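Local structure of gene activator AphA (Vibrio cholerae, 1YG2) at the interface of chains A and B. The protein activates virulence gene transcription in Vibrio cholerae as a winged helix transcription factor of the PadR-like family, probably binding DNA as a two-fold symmetric dimer. Numbering follows the deposited sequence. Chains: chain A/B, gene activator AphA.

Contact 1: the interface of chains A and B. Residues chain A 6, 9, 32-33, 82-83; chain B 95, 98-99, 101-102.
Helix 73-84 of the PadR-like winged helix domain of chain A meets helix 95-101 of chain B here, chiefly through the indole of A:Trp82 and the side chain of B:Lys99. CG of A:Trp82 stands anti to the backbone N (chi1 167°), which turns the ring toward chain B. The aliphatic part of B:Lys99, bent at chi2 and chi4, lies over one face of this ring: CE is 3.5 Å from the centroid of the five-membered ring and CD is 3.6 Å from that of the six-membered one. A lysine suits the place because its methylenes pack on the aromatic face while the amine NZ at the tip turns toward the backbone O of A:Trp82, in a weak hydrogen bond. At the rim of the same ring, the indole NE1 of A:Trp82 donates to the carboxylate OE2 of B:Glu95 at 2.9 Å. The two planes are perpendicular, and the N-H arrives from above the carboxylate plane, 42° out of it. The backbone O of B:Ala98 lies in plane at the indole edge, 3.5 Å from CH2 of A:Trp82. Small side chains let the helix come close: CG2 of A:Thr9 touches CA of B:Ala102 at 3.6 Å, and the hydroxyl OG1 of A:Thr9 is linked through water 1 to the O of B:Ala98. CE1 of A:Phe32 rests 3.6 Å from CA of B:Ala98, while its CE2 edge meets the flexible thioether chain of B:Met101 at CG.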
loop_
_atom_site.group_PDB
_atom_site.type_symbol
_atom_site.label_atom_id
_atom_site.label_comp_id
_atom_site.label_asym_id
_atom_site.label_seq_id
_atom_site.Cartn_x
_atom_site.Cartn_y
_atom_site.Cartn_z
ATOM N N VAL A 6 -12.271 11.554 7.098
ATOM C CA VAL A 6 -11.065 12.336 7.308
ATOM C C VAL A 6 -11.499 13.776 7.576
ATOM O O VAL A 6 -10.931 14.454 8.424
ATOM C CB VAL A 6 -10.151 12.267 6.073
ATOM C CG1 VAL A 6 -8.994 13.266 6.211
ATOM C CG2 VAL A 6 -9.617 10.834 5.922
ATOM N N THR A 9 -13.335 14.144 11.032
ATOM C CA THR A 9 -12.364 14.161 12.125
ATOM C C THR A 9 -11.935 15.590 12.424
ATOM O O THR A 9 -11.862 16.010 13.578
ATOM C CB THR A 9 -11.112 13.348 11.763
ATOM O OG1 THR A 9 -11.499 12.012 11.427
ATOM C CG2 THR A 9 -10.133 13.324 12.937
ATOM N N PHE A 32 -0.917 11.566 5.184
ATOM C CA PHE A 32 -1.542 10.255 5.064
ATOM C C PHE A 32 -2.758 10.194 4.151
ATOM O O PHE A 32 -3.250 9.113 3.838
ATOM C CB PHE A 32 -1.930 9.767 6.462
ATOM C CG PHE A 32 -3.027 10.573 7.096
ATOM C CD1 PHE A 32 -4.361 10.230 6.900
ATOM C CD2 PHE A 32 -2.732 11.691 7.860
ATOM C CE1 PHE A 32 -5.392 10.996 7.455
ATOM C CE2 PHE A 32 -3.748 12.466 8.417
ATOM C CZ PHE A 32 -5.083 12.115 8.213
ATOM N N TRP A 33 -3.261 11.344 3.732
ATOM C CA TRP A 33 -4.409 11.321 2.845
ATOM C C TRP A 33 -4.302 12.407 1.783
ATOM O O TRP A 33 -4.328 13.597 2.077
ATOM C CB TRP A 33 -5.707 11.471 3.643
ATOM C CG TRP A 33 -6.883 10.974 2.893
ATOM C CD1 TRP A 33 -7.557 11.620 1.898
ATOM C CD2 TRP A 33 -7.472 9.682 3.002
ATOM N NE1 TRP A 33 -8.531 10.805 1.377
ATOM C CE2 TRP A 33 -8.500 9.601 2.040
ATOM C CE3 TRP A 33 -7.229 8.568 3.822
ATOM C CZ2 TRP A 33 -9.288 8.461 1.872
ATOM C CZ3 TRP A 33 -8.012 7.431 3.657
ATOM C CH2 TRP A 33 -9.029 7.388 2.688
ATOM N N TRP A 82 -17.550 4.469 11.833
ATOM C CA TRP A 82 -16.392 4.226 10.987
ATOM C C TRP A 82 -15.247 3.733 11.863
ATOM O O TRP A 82 -14.608 2.720 11.575
ATOM C CB TRP A 82 -15.993 5.529 10.305
ATOM C CG TRP A 82 -14.659 5.522 9.640
ATOM C CD1 TRP A 82 -14.300 4.823 8.523
ATOM C CD2 TRP A 82 -13.523 6.310 10.007
ATOM N NE1 TRP A 82 -13.005 5.138 8.162
ATOM C CE2 TRP A 82 -12.508 6.049 9.056
ATOM C CE3 TRP A 82 -13.268 7.220 11.039
ATOM C CZ2 TRP A 82 -11.250 6.660 9.118
ATOM C CZ3 TRP A 82 -12.016 7.829 11.099
ATOM C CH2 TRP A 82 -11.024 7.547 10.138
ATOM N N PHE A 83 -15.021 4.469 12.942
ATOM C CA PHE A 83 -13.961 4.194 13.897
ATOM C C PHE A 83 -14.030 2.806 14.511
ATOM O O PHE A 83 -13.003 2.156 14.683
ATOM C CB PHE A 83 -14.008 5.232 15.018
ATOM C CG PHE A 83 -12.768 5.276 15.859
ATOM C CD1 PHE A 83 -11.662 6.006 15.442
ATOM C CD2 PHE A 83 -12.699 4.578 17.057
ATOM C CE1 PHE A 83 -10.507 6.052 16.209
ATOM C CE2 PHE A 83 -11.546 4.616 17.834
ATOM C CZ PHE A 83 -10.444 5.355 17.404
ATOM N N GLU B 95 -5.561 4.341 5.888
ATOM C CA GLU B 95 -6.671 4.155 6.808
ATOM C C GLU B 95 -6.230 4.119 8.267
ATOM O O GLU B 95 -6.925 4.625 9.144
ATOM C CB GLU B 95 -7.420 2.867 6.468
ATOM C CG GLU B 95 -8.796 2.791 7.100
ATOM C CD GLU B 95 -9.799 3.719 6.433
ATOM O OE1 GLU B 95 -9.380 4.608 5.660
ATOM O OE2 GLU B 95 -11.010 3.559 6.691
ATOM N N ALA B 98 -5.532 7.616 9.251
ATOM C CA ALA B 98 -6.806 8.311 9.330
ATOM C C ALA B 98 -7.510 7.999 10.658
ATOM O O ALA B 98 -8.046 8.888 11.297
ATOM C CB ALA B 98 -7.686 7.905 8.155
ATOM N N LYS B 99 -7.498 6.736 11.073
ATOM C CA LYS B 99 -8.127 6.356 12.334
ATOM C C LYS B 99 -7.336 6.950 13.500
ATOM O O LYS B 99 -7.910 7.417 14.480
ATOM C CB LYS B 99 -8.165 4.830 12.482
ATOM C CG LYS B 99 -9.067 4.091 11.495
ATOM C CD LYS B 99 -10.535 4.257 11.812
ATOM C CE LYS B 99 -11.419 3.421 10.864
ATOM N NZ LYS B 99 -11.380 1.955 11.148
ATOM N N MET B 101 -5.662 9.711 13.700
ATOM C CA MET B 101 -6.008 11.107 13.910
ATOM C C MET B 101 -7.346 11.289 14.610
ATOM O O MET B 101 -7.546 12.260 15.328
ATOM C CB MET B 101 -6.018 11.867 12.582
ATOM C CG MET B 101 -4.639 12.028 11.947
ATOM S SD MET B 101 -3.358 12.633 13.097
ATOM C CE MET B 101 -4.136 14.075 13.773
ATOM N N ALA B 102 -8.268 10.361 14.402
ATOM C CA ALA B 102 -9.573 10.471 15.033
ATOM C C ALA B 102 -9.479 10.101 16.503
ATOM O O ALA B 102 -10.450 10.241 17.242
ATOM C CB ALA B 102 -10.584 9.564 14.323
HETATM O O HOH W 1 -9.075 11.101 10.158
#

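Contact 2: the interface of chains A and B. Residues chain A 99, 102-103, 107-108, 110-111, 114; chain B 83, 87.
Apolar contacts centre on the phenyl ring of B:Phe83, whose outer end packs among A:Tyr111, A:Cys103, A:Ala102 and A:Lys99. With CG anti to the backbone N (chi1 -165°), the ring points away from its own helix into chain A. Its tip atom CZ meets the methylene CB of A:Tyr111 at 3.5 Å and the thiol SG of A:Cys103 at 3.7 Å, the sulphur lying in plane at the ring edge. The methyl CB of A:Ala102 reaches CD1 of B:Phe83 at 3.9 Å; so small a side chain lets the ring lie close to the helix. Phenylalanine fits, being flat and without a polar tip. Tip to tip, NZ of A:Lys99 meets CB of B:Thr87 at 3.5 Å in van der Waals contact.

Among polar groups, the backbone O of A:Lys99 also lies in plane at the ring edge, 3.4 Å from CE1 of B:Phe83, whose slightly positive C-H rim can tolerate it. The amide OE1 of A:Gln114 accepts a weak hydrogen bond from the backbone N of B:Thr87 at 3.2 Å.

B:Phe83, near the end of helix 73-84 by the PadR-like winged helix region, and B:Thr87 in the following loop together pack on helix 95-101, 3-10 helix 102-104 and helix 108-136 of chain A.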
loop_
_atom_site.group_PDB
_atom_site.type_symbol
_atom_site.label_atom_id
_atom_site.label_comp_id
_atom_site.label_asym_id
_atom_site.label_seq_id
_atom_site.Cartn_x
_atom_site.Cartn_y
_atom_site.Cartn_z
ATOM N N LYS A 99 5.798 -6.658 -12.093
ATOM C CA LYS A 99 6.640 -6.288 -13.226
ATOM C C LYS A 99 7.999 -6.980 -13.102
ATOM O O LYS A 99 8.562 -7.447 -14.089
ATOM C CB LYS A 99 6.854 -4.771 -13.268
ATOM C CG LYS A 99 5.613 -3.934 -13.569
ATOM C CD LYS A 99 5.194 -4.014 -15.018
ATOM C CE LYS A 99 4.000 -3.084 -15.317
ATOM N NZ LYS A 99 4.367 -1.636 -15.358
ATOM N N ALA A 102 8.129 -10.355 -14.486
ATOM C CA ALA A 102 8.067 -10.403 -15.937
ATOM C C ALA A 102 9.431 -10.099 -16.531
ATOM O O ALA A 102 9.619 -10.203 -17.741
ATOM C CB ALA A 102 7.029 -9.402 -16.457
ATOM N N CYS A 103 10.388 -9.720 -15.692
ATOM C CA CYS A 103 11.715 -9.430 -16.215
ATOM C C CYS A 103 12.415 -10.689 -16.702
ATOM O O CYS A 103 13.425 -10.612 -17.397
ATOM C CB CYS A 103 12.570 -8.725 -15.170
ATOM S SG CYS A 103 12.130 -6.992 -15.015
ATOM N N SER A 107 12.454 -7.394 -21.602
ATOM C CA SER A 107 13.693 -6.630 -21.547
ATOM C C SER A 107 13.623 -5.857 -20.242
ATOM O O SER A 107 12.744 -5.019 -20.066
ATOM C CB SER A 107 13.775 -5.660 -22.729
ATOM O OG SER A 107 12.663 -4.778 -22.745
ATOM N N ALA A 108 14.542 -6.146 -19.327
ATOM C CA ALA A 108 14.557 -5.491 -18.023
ATOM C C ALA A 108 14.899 -4.006 -18.080
ATOM O O ALA A 108 14.833 -3.310 -17.066
ATOM C CB ALA A 108 15.531 -6.216 -17.100
ATOM N N PRO A 110 13.380 -1.152 -19.656
ATOM C CA PRO A 110 12.310 -0.216 -19.299
ATOM C C PRO A 110 12.001 -0.221 -17.810
ATOM O O PRO A 110 11.841 0.830 -17.199
ATOM C CB PRO A 110 11.117 -0.718 -20.116
ATOM C CG PRO A 110 11.753 -1.349 -21.295
ATOM C CD PRO A 110 12.908 -2.100 -20.680
ATOM N N TYR A 111 11.915 -1.413 -17.233
ATOM C CA TYR A 111 11.605 -1.542 -15.820
ATOM C C TYR A 111 12.672 -0.908 -14.938
ATOM O O TYR A 111 12.366 -0.096 -14.066
ATOM C CB TYR A 111 11.447 -3.016 -15.438
ATOM C CG TYR A 111 10.966 -3.195 -14.018
ATOM C CD1 TYR A 111 9.758 -2.639 -13.603
ATOM C CD2 TYR A 111 11.732 -3.883 -13.078
ATOM C CE1 TYR A 111 9.324 -2.758 -12.291
ATOM C CE2 TYR A 111 11.306 -4.009 -11.762
ATOM C CZ TYR A 111 10.102 -3.444 -11.376
ATOM O OH TYR A 111 9.668 -3.561 -10.078
ATOM N N GLN A 114 12.390 2.755 -14.878
ATOM C CA GLN A 114 11.198 3.229 -14.192
ATOM C C GLN A 114 11.362 3.057 -12.682
ATOM O O GLN A 114 10.817 3.827 -11.895
ATOM C CB GLN A 114 9.966 2.464 -14.683
ATOM C CG GLN A 114 9.611 2.750 -16.142
ATOM C CD GLN A 114 8.477 1.879 -16.667
ATOM O OE1 GLN A 114 7.384 1.840 -16.096
ATOM N NE2 GLN A 114 8.734 1.181 -17.770
ATOM N N PHE B 83 4.075 -3.972 -19.512
ATOM C CA PHE B 83 5.431 -3.806 -19.017
ATOM C C PHE B 83 6.033 -2.443 -19.311
ATOM O O PHE B 83 6.708 -1.870 -18.462
ATOM C CB PHE B 83 6.328 -4.883 -19.627
ATOM C CG PHE B 83 7.646 -5.043 -18.933
ATOM C CD1 PHE B 83 7.748 -5.828 -17.791
ATOM C CD2 PHE B 83 8.781 -4.400 -19.409
ATOM C CE1 PHE B 83 8.962 -5.982 -17.137
ATOM C CE2 PHE B 83 10.002 -4.546 -18.760
ATOM C CZ PHE B 83 10.090 -5.338 -17.617
ATOM N N THR B 87 4.905 2.352 -14.064
ATOM C CA THR B 87 4.234 1.871 -12.872
ATOM C C THR B 87 4.617 2.850 -11.770
ATOM O O THR B 87 5.798 3.130 -11.563
ATOM C CB THR B 87 4.702 0.446 -12.521
ATOM O OG1 THR B 87 4.373 0.156 -11.158
ATOM C CG2 THR B 87 6.199 0.310 -12.729
#

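Contact 3: the interface of chains A and B. Residues chain A 31-32, 152-153, 155-156; chain B 92, 94, 97, 100, 167.
The carboxylate OD1 of B:Asp94 is gripped by two groups of B:Ser97, the hydroxyl OG at 2.6 Å and the backbone N at 2.5 Å, which reach it from opposite faces of its plane. This is an N-cap of helix 95-101, which suits the short, acidic aspartate; with CG anti to the backbone N (chi1 -173°), OD1 comes within reach of both B:Ser97 groups. In this PadR-like, winged helix protein the cap also meets the partner. The backbone N of B:Asp94 donates to the O of A:Phe32 at 2.7 Å. The guanidinium of A:Arg156 stacks on the carboxylate, their planes 12° apart, with a salt bridge from NE to OD2 of B:Asp94 at 3.3 Å. Its NH1 binds water 2 at the guanidinium edge, and this water also joins the hydroxyl OG of B:Ser97 and the O of A:Thr153. Arginine serves twice, for its methylenes CB and CG cover one face of B:Trp167, CG lying 3.8 Å from the centroid of the six-membered ring. The indole NE1 of B:Trp167 gives its hydrogen to the O of A:Leu152 at 2.8 Å, from above the carbonyl plane. Beside it, CD1 of B:Leu100 meets CB of A:Leu152 at 3.6 Å, the side chains crossing at about a right angle.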
loop_
_atom_site.group_PDB
_atom_site.type_symbol
_atom_site.label_atom_id
_atom_site.label_comp_id
_atom_site.label_asym_id
_atom_site.label_seq_id
_atom_site.Cartn_x
_atom_site.Cartn_y
_atom_site.Cartn_z
ATOM N N TYR A 31 -0.004 14.080 5.042
ATOM C CA TYR A 31 0.987 13.062 5.402
ATOM C C TYR A 31 0.406 11.672 5.209
ATOM O O TYR A 31 1.143 10.706 5.079
ATOM C CB TYR A 31 1.412 13.184 6.874
ATOM C CG TYR A 31 2.028 14.503 7.268
ATOM C CD1 TYR A 31 1.935 14.960 8.581
ATOM C CD2 TYR A 31 2.690 15.306 6.335
ATOM C CE1 TYR A 31 2.477 16.189 8.962
ATOM C CE2 TYR A 31 3.240 16.544 6.704
ATOM C CZ TYR A 31 3.124 16.976 8.019
ATOM O OH TYR A 31 3.620 18.202 8.392
ATOM N N PHE A 32 -0.917 11.566 5.184
ATOM C CA PHE A 32 -1.542 10.255 5.064
ATOM C C PHE A 32 -2.758 10.194 4.151
ATOM O O PHE A 32 -3.250 9.113 3.838
ATOM C CB PHE A 32 -1.930 9.767 6.462
ATOM C CG PHE A 32 -3.027 10.573 7.096
ATOM C CD1 PHE A 32 -4.361 10.230 6.900
ATOM C CD2 PHE A 32 -2.732 11.691 7.860
ATOM C CE1 PHE A 32 -5.392 10.996 7.455
ATOM C CE2 PHE A 32 -3.748 12.466 8.417
ATOM C CZ PHE A 32 -5.083 12.115 8.213
ATOM N N LEU A 152 3.132 10.983 14.257
ATOM C CA LEU A 152 3.049 9.565 13.935
ATOM C C LEU A 152 2.607 9.314 12.486
ATOM O O LEU A 152 3.140 8.425 11.825
ATOM C CB LEU A 152 2.113 8.864 14.926
ATOM C CG LEU A 152 2.672 8.744 16.351
ATOM C CD1 LEU A 152 1.573 8.303 17.307
ATOM C CD2 LEU A 152 3.837 7.755 16.371
ATOM N N THR A 153 1.648 10.088 11.979
ATOM C CA THR A 153 1.222 9.881 10.601
ATOM C C THR A 153 2.380 10.221 9.672
ATOM O O THR A 153 2.576 9.564 8.652
ATOM C CB THR A 153 0.010 10.741 10.224
ATOM O OG1 THR A 153 0.351 12.122 10.351
ATOM C CG2 THR A 153 -1.179 10.399 11.115
ATOM N N ARG A 155 5.549 9.925 10.425
ATOM C CA ARG A 155 6.498 8.826 10.582
ATOM C C ARG A 155 6.149 7.594 9.747
ATOM O O ARG A 155 7.038 6.835 9.358
ATOM C CB ARG A 155 6.591 8.410 12.055
ATOM C CG ARG A 155 6.927 9.536 13.024
ATOM C CD ARG A 155 8.391 9.586 13.333
ATOM N NE ARG A 155 8.896 8.262 13.680
ATOM C CZ ARG A 155 10.138 7.873 13.422
ATOM N NH1 ARG A 155 10.973 8.724 12.830
ATOM N NH2 ARG A 155 10.533 6.639 13.708
ATOM N N ARG A 156 4.867 7.379 9.468
ATOM C CA ARG A 156 4.483 6.202 8.689
ATOM C C ARG A 156 5.032 6.244 7.265
ATOM O O ARG A 156 5.577 5.254 6.778
ATOM C CB ARG A 156 2.960 6.050 8.639
ATOM C CG ARG A 156 2.528 4.649 8.234
ATOM C CD ARG A 156 1.212 4.637 7.481
ATOM N NE ARG A 156 1.409 4.099 6.139
ATOM C CZ ARG A 156 1.487 4.837 5.038
ATOM N NH1 ARG A 156 1.368 6.156 5.112
ATOM N NH2 ARG A 156 1.719 4.259 3.866
ATOM N N VAL B 92 -1.415 7.908 -1.660
ATOM C CA VAL B 92 -1.434 7.709 -0.222
ATOM C C VAL B 92 -2.760 8.104 0.417
ATOM O O VAL B 92 -3.168 9.265 0.376
ATOM C CB VAL B 92 -0.317 8.517 0.473
ATOM C CG1 VAL B 92 -0.273 8.162 1.950
ATOM C CG2 VAL B 92 1.032 8.247 -0.196
ATOM N N ASP B 94 -3.853 6.456 3.795
ATOM C CA ASP B 94 -3.708 5.472 4.853
ATOM C C ASP B 94 -4.818 5.441 5.893
ATOM O O ASP B 94 -4.976 6.361 6.701
ATOM C CB ASP B 94 -2.365 5.652 5.552
ATOM C CG ASP B 94 -2.086 4.547 6.538
ATOM O OD1 ASP B 94 -2.175 4.780 7.754
ATOM O OD2 ASP B 94 -1.785 3.427 6.089
ATOM N N SER B 97 -3.670 5.646 9.585
ATOM C CA SER B 97 -3.307 7.003 9.969
ATOM C C SER B 97 -4.583 7.805 10.162
ATOM O O SER B 97 -4.704 8.572 11.116
ATOM C CB SER B 97 -2.445 7.656 8.891
ATOM O OG SER B 97 -1.191 6.999 8.791
ATOM N N LEU B 100 -6.013 6.921 13.398
ATOM C CA LEU B 100 -5.161 7.455 14.456
ATOM C C LEU B 100 -5.538 8.903 14.744
ATOM O O LEU B 100 -5.723 9.287 15.892
ATOM C CB LEU B 100 -3.692 7.398 14.036
ATOM C CG LEU B 100 -2.590 7.063 15.049
ATOM C CD1 LEU B 100 -1.397 7.926 14.712
ATOM C CD2 LEU B 100 -3.023 7.296 16.495
ATOM N N TRP B 167 6.367 0.914 12.907
ATOM C CA TRP B 167 5.492 2.075 13.046
ATOM C C TRP B 167 4.359 1.815 14.040
ATOM O O TRP B 167 4.082 2.631 14.917
ATOM C CB TRP B 167 4.875 2.445 11.696
ATOM C CG TRP B 167 3.940 3.594 11.809
ATOM C CD1 TRP B 167 4.268 4.884 12.111
ATOM C CD2 TRP B 167 2.517 3.557 11.697
ATOM N NE1 TRP B 167 3.134 5.652 12.201
ATOM C CE2 TRP B 167 2.041 4.861 11.954
ATOM C CE3 TRP B 167 1.587 2.542 11.415
ATOM C CZ2 TRP B 167 0.682 5.188 11.929
ATOM C CZ3 TRP B 167 0.234 2.863 11.389
ATOM C CH2 TRP B 167 -0.205 4.180 11.651
HETATM O O HOH W 2 0.773 8.135 7.225
#

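Contact 4: the interface of chains A and B. Residues chain A 97-98, 100-101, 167; chain B 32, 150, 152-153, 156.
Apolar packing brings A:Met101 and A:Ser97 of helix 95-101 against B:Thr153 and B:Phe32, the latter in the winged helix, PadR-like part of chain B. The thioether SD of A:Met101 touches the methyl CG2 of B:Thr153 at 3.7 Å, the two side chains crossing at about a right angle; the bend at chi2 (-49°) brings the sulphur there. Threonine suits the site by dividing its branches. OG1, held between the backbone N and the carbonyl carbon (chi1 61°), turns back to its own helix, whereas CG2 faces chain A and also lies 3.8 Å from CB of A:Ser97. That same CB presses on CB of B:Phe32 at 3.3 Å, a close approach that the small serine permits. The methylenes of B:Arg156 lie over the indole of A:Trp167, the twin of the stack in contact 3.

Hydrogen bonds surround this packing. OG1 of B:Thr153 donates to the O of B:Glu150, one turn earlier in helix 145-177, at 2.6 Å, which fixes the rotation of the side chain. Water 3 joins the hydroxyl OG of A:Ser97 at 2.8 Å to the O of B:Thr153 at 2.7 Å, and meets NH1 of B:Arg156 at the guanidinium edge. NE1 of A:Trp167 donates to the O of B:Leu152, as its twin does.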
loop_
_atom_site.group_PDB
_atom_site.type_symbol
_atom_site.label_atom_id
_atom_site.label_comp_id
_atom_site.label_asym_id
_atom_site.label_seq_id
_atom_site.Cartn_x
_atom_site.Cartn_y
_atom_site.Cartn_z
ATOM N N SER A 97 6.351 -5.768 -7.975
ATOM C CA SER A 97 6.769 -7.160 -7.891
ATOM C C SER A 97 6.288 -7.883 -9.138
ATOM O O SER A 97 7.021 -8.677 -9.725
ATOM C CB SER A 97 6.179 -7.826 -6.650
ATOM O OG SER A 97 6.722 -7.251 -5.471
ATOM N N ALA A 98 5.054 -7.595 -9.538
ATOM C CA ALA A 98 4.481 -8.205 -10.726
ATOM C C ALA A 98 5.343 -7.900 -11.959
ATOM O O ALA A 98 5.596 -8.776 -12.768
ATOM C CB ALA A 98 3.061 -7.695 -10.931
ATOM N N LEU A 100 8.530 -7.035 -11.887
ATOM C CA LEU A 100 9.825 -7.667 -11.656
ATOM C C LEU A 100 9.805 -9.097 -12.183
ATOM O O LEU A 100 10.705 -9.514 -12.902
ATOM C CB LEU A 100 10.147 -7.691 -10.162
ATOM C CG LEU A 100 11.577 -7.472 -9.655
ATOM C CD1 LEU A 100 11.781 -8.398 -8.479
ATOM C CD2 LEU A 100 12.634 -7.733 -10.727
ATOM N N MET A 101 8.774 -9.853 -11.832
ATOM C CA MET A 101 8.703 -11.230 -12.292
ATOM C C MET A 101 8.683 -11.350 -13.808
ATOM O O MET A 101 9.157 -12.334 -14.361
ATOM C CB MET A 101 7.478 -11.934 -11.705
ATOM C CG MET A 101 7.553 -12.161 -10.197
ATOM S SD MET A 101 9.126 -12.896 -9.635
ATOM C CE MET A 101 9.261 -14.308 -10.697
ATOM N N TRP A 167 14.293 -1.854 -0.506
ATOM C CA TRP A 167 13.928 -2.957 -1.390
ATOM C C TRP A 167 14.291 -2.663 -2.846
ATOM O O TRP A 167 14.880 -3.493 -3.536
ATOM C CB TRP A 167 12.424 -3.232 -1.312
ATOM C CG TRP A 167 12.011 -4.319 -2.235
ATOM C CD1 TRP A 167 12.344 -5.639 -2.140
ATOM C CD2 TRP A 167 11.248 -4.183 -3.435
ATOM N NE1 TRP A 167 11.841 -6.333 -3.213
ATOM C CE2 TRP A 167 11.164 -5.461 -4.028
ATOM C CE3 TRP A 167 10.632 -3.098 -4.081
ATOM C CZ2 TRP A 167 10.485 -5.696 -5.226
ATOM C CZ3 TRP A 167 9.954 -3.326 -5.274
ATOM C CH2 TRP A 167 9.891 -4.620 -5.837
ATOM N N PHE B 32 3.367 -11.677 -3.713
ATOM C CA PHE B 32 3.056 -10.324 -4.155
ATOM C C PHE B 32 1.687 -10.145 -4.794
ATOM O O PHE B 32 1.253 -9.022 -5.038
ATOM C CB PHE B 32 4.139 -9.867 -5.137
ATOM C CG PHE B 32 4.130 -10.623 -6.433
ATOM C CD1 PHE B 32 3.356 -10.185 -7.503
ATOM C CD2 PHE B 32 4.867 -11.788 -6.578
ATOM C CE1 PHE B 32 3.312 -10.902 -8.704
ATOM C CE2 PHE B 32 4.831 -12.515 -7.767
ATOM C CZ PHE B 32 4.050 -12.068 -8.833
ATOM N N GLU B 150 11.992 -14.348 -7.458
ATOM C CA GLU B 150 11.014 -14.759 -6.449
ATOM C C GLU B 150 11.474 -14.243 -5.093
ATOM O O GLU B 150 10.693 -13.682 -4.319
ATOM C CB GLU B 150 10.913 -16.285 -6.381
ATOM C CG GLU B 150 10.549 -16.964 -7.687
ATOM C CD GLU B 150 10.503 -18.478 -7.550
ATOM O OE1 GLU B 150 11.216 -19.027 -6.679
ATOM O OE2 GLU B 150 9.765 -19.123 -8.322
ATOM N N LEU B 152 13.296 -11.730 -4.396
ATOM C CA LEU B 152 13.068 -10.297 -4.261
ATOM C C LEU B 152 11.601 -9.960 -3.958
ATOM O O LEU B 152 11.327 -9.083 -3.141
ATOM C CB LEU B 152 13.550 -9.576 -5.524
ATOM C CG LEU B 152 15.075 -9.551 -5.699
ATOM C CD1 LEU B 152 15.432 -9.076 -7.100
ATOM C CD2 LEU B 152 15.704 -8.643 -4.642
ATOM N N THR B 153 10.654 -10.647 -4.595
ATOM C CA THR B 153 9.253 -10.357 -4.313
ATOM C C THR B 153 8.955 -10.736 -2.869
ATOM O O THR B 153 8.191 -10.054 -2.189
ATOM C CB THR B 153 8.297 -11.119 -5.238
ATOM O OG1 THR B 153 8.477 -12.523 -5.053
ATOM C CG2 THR B 153 8.548 -10.734 -6.691
ATOM N N ARG B 156 10.128 -8.061 -0.468
ATOM C CA ARG B 156 9.340 -6.830 -0.392
ATOM C C ARG B 156 8.340 -6.852 0.762
ATOM O O ARG B 156 8.232 -5.882 1.511
ATOM C CB ARG B 156 8.594 -6.575 -1.703
ATOM C CG ARG B 156 8.128 -5.133 -1.838
ATOM C CD ARG B 156 6.850 -5.003 -2.642
ATOM N NE ARG B 156 5.796 -4.427 -1.814
ATOM C CZ ARG B 156 4.812 -5.123 -1.257
ATOM N NH1 ARG B 156 4.734 -6.433 -1.449
ATOM N NH2 ARG B 156 3.927 -4.516 -0.477
HETATM O O HOH W 3 6.186 -8.452 -3.048
#

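The four contacts belong to one two-fold symmetric interface and fall into two clusters. Contacts 1 and 3 share A:Phe32 and have C-alpha centres about 10 Å apart; contacts 2 and 4 lie about 12 Å apart. Between the clusters, the centres of contacts 3 and 4 are about 24 Å apart and those of contacts 1 and 2 about 35 Å. Contacts 3 and 4 are largely symmetry counterparts with the chains exchanged, and helix 145-177 of both chains serves both. Helix 95-101 contributes to all four, packing against the partner's winged helix region, an exchange that probably fixes the spacing of the two DNA-binding domains.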